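Local coordinates for protein transcriptional regulator AcuR (PDB 3BRU) that represses transcription of its own operon as a TetR-family regulator, probably by binding two operator sequences in the promoter, at residues 135-138 and 139-142; 164-168 and 169-173. All blocks are in the same frame, centred on the assembly; numbering follows the deposited sequence.

Interaction 1 of 2, residues 135-138 and 139-142; sequences QEMG and ALPD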
ATOM      1  N   GLN A 135       5.708  -0.315  -2.510  1.00 24.40           N
ATOM      2  CA  GLN A 135       5.881  -0.753  -1.138  1.00 25.60           C
ATOM      3  C   GLN A 135       7.244  -1.385  -0.820  1.00 26.28           C
ATOM      4  O   GLN A 135       7.748  -1.199   0.286  1.00 26.94           O
ATOM      5  CB  GLN A 135       4.756  -1.708  -0.730  1.00 25.28           C
ATOM      6  CG  GLN A 135       4.639  -1.894   0.771  1.00 25.58           C
ATOM      7  CD  GLN A 135       4.076  -0.666   1.509  1.00 26.25           C
ATOM      8  OE1 GLN A 135       4.670   0.412   1.480  1.00 26.75           O
ATOM      9  NE2 GLN A 135       2.954  -0.853   2.223  1.00 24.16           N
ATOM     10  N   GLU A 136       7.838  -2.137  -1.747  1.00 26.52           N
ATOM     11  CA  GLU A 136       9.161  -2.712  -1.455  1.00 27.45           C
ATOM     12  C   GLU A 136      10.367  -1.899  -1.952  1.00 26.64           C
ATOM     13  O   GLU A 136      11.473  -2.424  -2.070  1.00 26.49           O
ATOM     14  CB  GLU A 136       9.250  -4.172  -1.913  1.00 28.40           C
ATOM     15  CG  GLU A 136       9.150  -4.379  -3.400  1.00 33.98           C
ATOM     16  CD  GLU A 136       8.758  -5.831  -3.759  1.00 41.32           C
ATOM     17  OE1 GLU A 136       7.859  -5.969  -4.653  1.00 42.54           O
ATOM     18  OE2 GLU A 136       9.332  -6.806  -3.148  1.00 41.22           O
HETATM   19  N   MSE A 137      10.146  -0.619  -2.225  1.00 25.72           N
HETATM   20  CA  MSE A 137      11.171   0.278  -2.729  1.00 24.83           C
HETATM   21  C   MSE A 137      12.530   0.188  -1.978  1.00 25.06           C
HETATM   22  O   MSE A 137      13.572   0.284  -2.613  1.00 25.14           O
HETATM   23  CB  MSE A 137      10.631   1.715  -2.764  1.00 24.11           C
HETATM   24  CG  MSE A 137      11.542   2.724  -3.499  1.00 24.56           C
HETATM   25 SE   MSE A 137      11.944   2.337  -5.382  0.50 20.10          SE
HETATM   26  CE  MSE A 137      13.944   2.270  -5.355  1.00 21.16           C
ATOM     27  N   GLY A 138      12.533  -0.013  -0.655  1.00 24.79           N
ATOM     28  CA  GLY A 138      13.790  -0.139   0.082  1.00 24.79           C
ATOM     29  C   GLY A 138      14.693  -1.275  -0.422  1.00 25.80           C
ATOM     30  O   GLY A 138      15.920  -1.224  -0.230  1.00 25.53           O
ATOM     31  N   ALA A 139      14.112  -2.297  -1.069  1.00 25.21           N
ATOM     32  CA  ALA A 139      14.900  -3.445  -1.532  1.00 26.35           C
ATOM     33  C   ALA A 139      15.169  -3.433  -3.053  1.00 27.00           C
ATOM     34  O   ALA A 139      15.752  -4.386  -3.592  1.00 27.93           O
ATOM     35  CB  ALA A 139      14.248  -4.761  -1.096  1.00 25.99           C
ATOM     36  N   LEU A 140      14.769  -2.346  -3.723  1.00 26.91           N
ATOM     37  CA  LEU A 140      14.856  -2.227  -5.172  1.00 27.54           C
ATOM     38  C   LEU A 140      16.044  -1.388  -5.606  1.00 28.01           C
ATOM     39  O   LEU A 140      16.453  -0.497  -4.880  1.00 27.68           O
ATOM     40  CB  LEU A 140      13.562  -1.609  -5.742  1.00 26.61           C
ATOM     41  CG  LEU A 140      12.296  -2.458  -5.565  1.00 27.30           C
ATOM     42  CD1 LEU A 140      11.133  -1.766  -6.283  1.00 27.31           C
ATOM     43  CD2 LEU A 140      12.452  -3.950  -6.020  1.00 22.48           C
ATOM     44  N   PRO A 141      16.575  -1.653  -6.816  1.00 29.44           N
ATOM     45  CA  PRO A 141      17.611  -0.801  -7.455  1.00 30.44           C
ATOM     46  C   PRO A 141      17.090   0.630  -7.552  1.00 31.28           C
ATOM     47  O   PRO A 141      15.897   0.807  -7.799  1.00 31.51           O
ATOM     48  CB  PRO A 141      17.724  -1.387  -8.875  1.00 29.98           C
ATOM     49  CG  PRO A 141      17.202  -2.791  -8.770  1.00 29.77           C
ATOM     50  CD  PRO A 141      16.161  -2.780  -7.684  1.00 29.25           C
ATOM     51  N   ASP A 142      17.919   1.653  -7.367  1.00 32.83           N
ATOM     52  CA  ASP A 142      17.321   3.008  -7.335  1.00 34.82           C
ATOM     53  C   ASP A 142      16.675   3.569  -8.623  1.00 33.67           C
ATOM     54  O   ASP A 142      15.866   4.483  -8.531  1.00 33.95           O
ATOM     55  CB  ASP A 142      18.148   4.040  -6.558  1.00 36.53           C
ATOM     56  CG  ASP A 142      17.570   4.287  -5.106  1.00 43.44           C
ATOM     57  OD1 ASP A 142      17.842   3.461  -4.179  1.00 48.42           O
ATOM     58  OD2 ASP A 142      16.838   5.306  -4.890  1.00 48.89           O
TER
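Met137, a selenomethionine, and Leu140 meet because of their torsions: CG of Met137 stands anti to the backbone N (chi1 -170°), and bends at chi2 and chi3 then carry its terminal methyl towards the residues that follow. CE of Met137 ends 3.9 Å from CB of Leu140 and 3.5 Å from the carbonyl O of Pro141. Leu140 has its CG beside its own backbone N (chi1 -65°), which sets CG 3.6 Å from the carbonyl O of Glu136 and puts CD1 beside CA of Met137. Two backbone hydrogen bonds hold the turn. The N-H of Ala139 reaches O of Glu136 at 2.8 Å, and the N-H of Leu140 reaches O of Met137 at 3.1 Å. The Glu136 carboxylate turns elsewhere, to Tyr48 N and Ser49 OG in the loop after helix 31-45, and Leu140 also packs on Tyr48. Met137 also packs on Leu198 of the second subunit. Successive i to i+3 bonds of this kind are characteristic of a short 3-10 turn, here in the loop joining helix 129-135 to helix 143-167 of the TetR-type C-terminal domain.

Interaction 2 of 2, residues 164-168 and 169-173; sequences REAQA and CGELS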
ATOM      1  N   ARG A 164     -11.483  17.816 -13.521  1.00 28.38           N
ATOM      2  CA  ARG A 164     -11.761  19.128 -14.132  1.00 28.69           C
ATOM      3  C   ARG A 164     -13.006  19.098 -15.004  1.00 29.08           C
ATOM      4  O   ARG A 164     -13.772  20.047 -15.010  1.00 29.78           O
ATOM      5  CB  ARG A 164     -10.583  19.658 -14.940  1.00 28.50           C
ATOM      6  CG  ARG A 164      -9.562  20.350 -14.103  1.00 29.16           C
ATOM      7  CD  ARG A 164      -8.524  21.119 -14.936  1.00 34.37           C
ATOM      8  NE  ARG A 164      -7.738  20.188 -15.746  1.00 38.20           N
ATOM      9  CZ  ARG A 164      -6.691  19.488 -15.312  1.00 37.81           C
ATOM     10  NH1 ARG A 164      -6.250  19.644 -14.048  1.00 36.46           N
ATOM     11  NH2 ARG A 164      -6.096  18.637 -16.154  1.00 35.94           N
ATOM     12  N   GLU A 165     -13.217  18.011 -15.736  1.00 29.37           N
ATOM     13  CA  GLU A 165     -14.455  17.846 -16.494  1.00 29.80           C
ATOM     14  C   GLU A 165     -15.682  17.649 -15.605  1.00 29.25           C
ATOM     15  O   GLU A 165     -16.773  18.108 -15.952  1.00 29.31           O
ATOM     16  CB  GLU A 165     -14.326  16.696 -17.474  1.00 30.28           C
ATOM     17  CG  GLU A 165     -13.221  16.917 -18.468  1.00 35.27           C
ATOM     18  CD  GLU A 165     -12.806  15.639 -19.201  1.00 43.74           C
ATOM     19  OE1 GLU A 165     -13.493  14.589 -19.035  1.00 46.94           O
ATOM     20  OE2 GLU A 165     -11.789  15.688 -19.954  1.00 46.53           O
ATOM     21  N   ALA A 166     -15.515  16.961 -14.467  1.00 28.75           N
ATOM     22  CA  ALA A 166     -16.581  16.861 -13.463  1.00 27.37           C
ATOM     23  C   ALA A 166     -16.945  18.233 -12.892  1.00 26.71           C
ATOM     24  O   ALA A 166     -18.117  18.473 -12.628  1.00 28.14           O
ATOM     25  CB  ALA A 166     -16.230  15.884 -12.359  1.00 27.18           C
ATOM     26  N   GLN A 167     -15.982  19.141 -12.747  1.00 24.53           N
ATOM     27  CA  GLN A 167     -16.289  20.508 -12.305  1.00 22.72           C
ATOM     28  C   GLN A 167     -17.025  21.332 -13.355  1.00 21.84           C
ATOM     29  O   GLN A 167     -17.957  22.059 -13.028  1.00 21.35           O
ATOM     30  CB  GLN A 167     -15.020  21.244 -11.891  1.00 22.53           C
ATOM     31  CG  GLN A 167     -14.486  20.768 -10.563  1.00 22.15           C
ATOM     32  CD  GLN A 167     -13.351  21.606 -10.047  1.00 21.00           C
ATOM     33  OE1 GLN A 167     -12.390  21.872 -10.760  1.00 22.99           O
ATOM     34  NE2 GLN A 167     -13.439  22.004  -8.790  1.00 19.28           N
ATOM     35  N   ALA A 168     -16.593  21.200 -14.609  1.00 20.99           N
ATOM     36  CA  ALA A 168     -17.079  21.997 -15.733  1.00 20.52           C
ATOM     37  C   ALA A 168     -18.515  21.658 -16.123  1.00 20.42           C
ATOM     38  O   ALA A 168     -19.120  22.336 -16.945  1.00 20.26           O
ATOM     39  CB  ALA A 168     -16.141  21.844 -16.937  1.00 20.39           C
ATOM     40  N   CYS A 169     -19.052  20.608 -15.510  1.00 20.30           N
ATOM     41  CA  CYS A 169     -20.392  20.154 -15.778  1.00 19.98           C
ATOM     42  C   CYS A 169     -21.222  20.059 -14.480  1.00 19.75           C
ATOM     43  O   CYS A 169     -22.352  19.569 -14.496  1.00 20.06           O
ATOM     44  CB  CYS A 169     -20.343  18.812 -16.534  1.00 20.20           C
ATOM     45  SG  CYS A 169     -20.088  17.319 -15.505  1.00 20.53           S
ATOM     46  N   GLY A 170     -20.660  20.518 -13.365  1.00 19.19           N
ATOM     47  CA  GLY A 170     -21.397  20.614 -12.102  1.00 18.57           C
ATOM     48  C   GLY A 170     -21.461  19.395 -11.190  1.00 18.22           C
ATOM     49  O   GLY A 170     -22.165  19.411 -10.187  1.00 18.04           O
ATOM     50  N   GLU A 171     -20.716  18.345 -11.519  1.00 18.25           N
ATOM     51  CA  GLU A 171     -20.720  17.095 -10.740  1.00 18.15           C
ATOM     52  C   GLU A 171     -19.856  17.162  -9.488  1.00 18.37           C
ATOM     53  O   GLU A 171     -20.117  16.453  -8.506  1.00 18.74           O
ATOM     54  CB  GLU A 171     -20.238  15.922 -11.599  1.00 18.43           C
ATOM     55  CG  GLU A 171     -21.318  15.266 -12.466  1.00 17.86           C
ATOM     56  CD  GLU A 171     -20.881  13.918 -13.012  1.00 17.00           C
ATOM     57  OE1 GLU A 171     -19.722  13.808 -13.430  1.00 16.07           O
ATOM     58  OE2 GLU A 171     -21.689  12.970 -13.029  1.00 16.75           O
ATOM     59  N   LEU A 172     -18.821  17.999  -9.559  1.00 18.15           N
ATOM     60  CA  LEU A 172     -17.896  18.264  -8.477  1.00 18.24           C
ATOM     61  C   LEU A 172     -18.019  19.749  -8.149  1.00 18.47           C
ATOM     62  O   LEU A 172     -18.244  20.564  -9.045  1.00 18.59           O
ATOM     63  CB  LEU A 172     -16.473  17.986  -8.960  1.00 17.83           C
ATOM     64  CG  LEU A 172     -15.442  17.186  -8.163  1.00 17.97           C
ATOM     65  CD1 LEU A 172     -14.075  17.693  -8.498  1.00 16.20           C
ATOM     66  CD2 LEU A 172     -15.650  17.196  -6.640  1.00 17.72           C
ATOM     67  N   SER A 173     -17.881  20.116  -6.878  1.00 18.74           N
ATOM     68  CA  SER A 173     -18.075  21.516  -6.514  1.00 18.95           C
ATOM     69  C   SER A 173     -16.832  22.305  -6.903  1.00 19.16           C
ATOM     70  O   SER A 173     -15.722  21.765  -6.850  1.00 19.14           O
ATOM     71  CB  SER A 173     -18.439  21.676  -5.023  1.00 19.05           C
ATOM     72  OG  SER A 173     -17.306  21.834  -4.184  1.00 18.83           O
TER
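Gln167 and Leu172 lie against each other where helix 143-167 runs out. Following Gln167 outward, CB leads to CG, which lies anti to the carbonyl carbon (chi1 -74°) and packs 3.7 Å from CD1 of Leu172, with CB of Leu172 almost as near. Beyond CG the chain runs extended, and NE2 of Gln167 donates to O of Ser173 at 3.0 Å. This bond is nearly straight (163° at the hydrogen), and the acceptor lies close to the amide plane; NE2 also makes a weak bond to O of His176. With an alanine here, the Ser173 carbonyl would probably lose its amide donor and one side of Leu172 its apolar cover. The backbone closes the helix beside this link. Glu171 N bonds to O of Ala166 at 2.8 Å, nearly along the C=O axis, and Gly170 N to O of Gln167; together they form a Schellman motif with Gly170, at positive phi, as its C-prime residue. Leu172 N is an additional donor to O of Ala166, at 3.2 Å and above the carbonyl plane. CB of Ala166 packs 4.0 Å from CB of Leu172. The Glu171 carboxylate accepts from Leu105 N, at the start of helix 104-120. The chemistry is thus that of a helix C-terminus: carbonyls left over by the last turn find donors in the reversing chain, and a side-chain amide in turn serves a carbonyl of that chain.

In the fold
From the N terminus, the chain first passes through the helix-turn-helix region, then helices 74-97, 104-120 and 129-135, before interaction 1 closes the short loop leading into helix 143-167. That long helix carries the chain to interaction 2, which ends it and starts the loop towards helix 178-199. The two contacts therefore come in series, neither nesting nor crossing; the centres of interactions 1 and 2 lie about 38 Å apart. Interaction 1 ties its loop to Tyr48 and Ser49, within the TetR-type helix-turn-helix region, and to the second subunit, whereas interaction 2 joins the helix end to helix 104-120, helix 178-199 and the C-terminal tail.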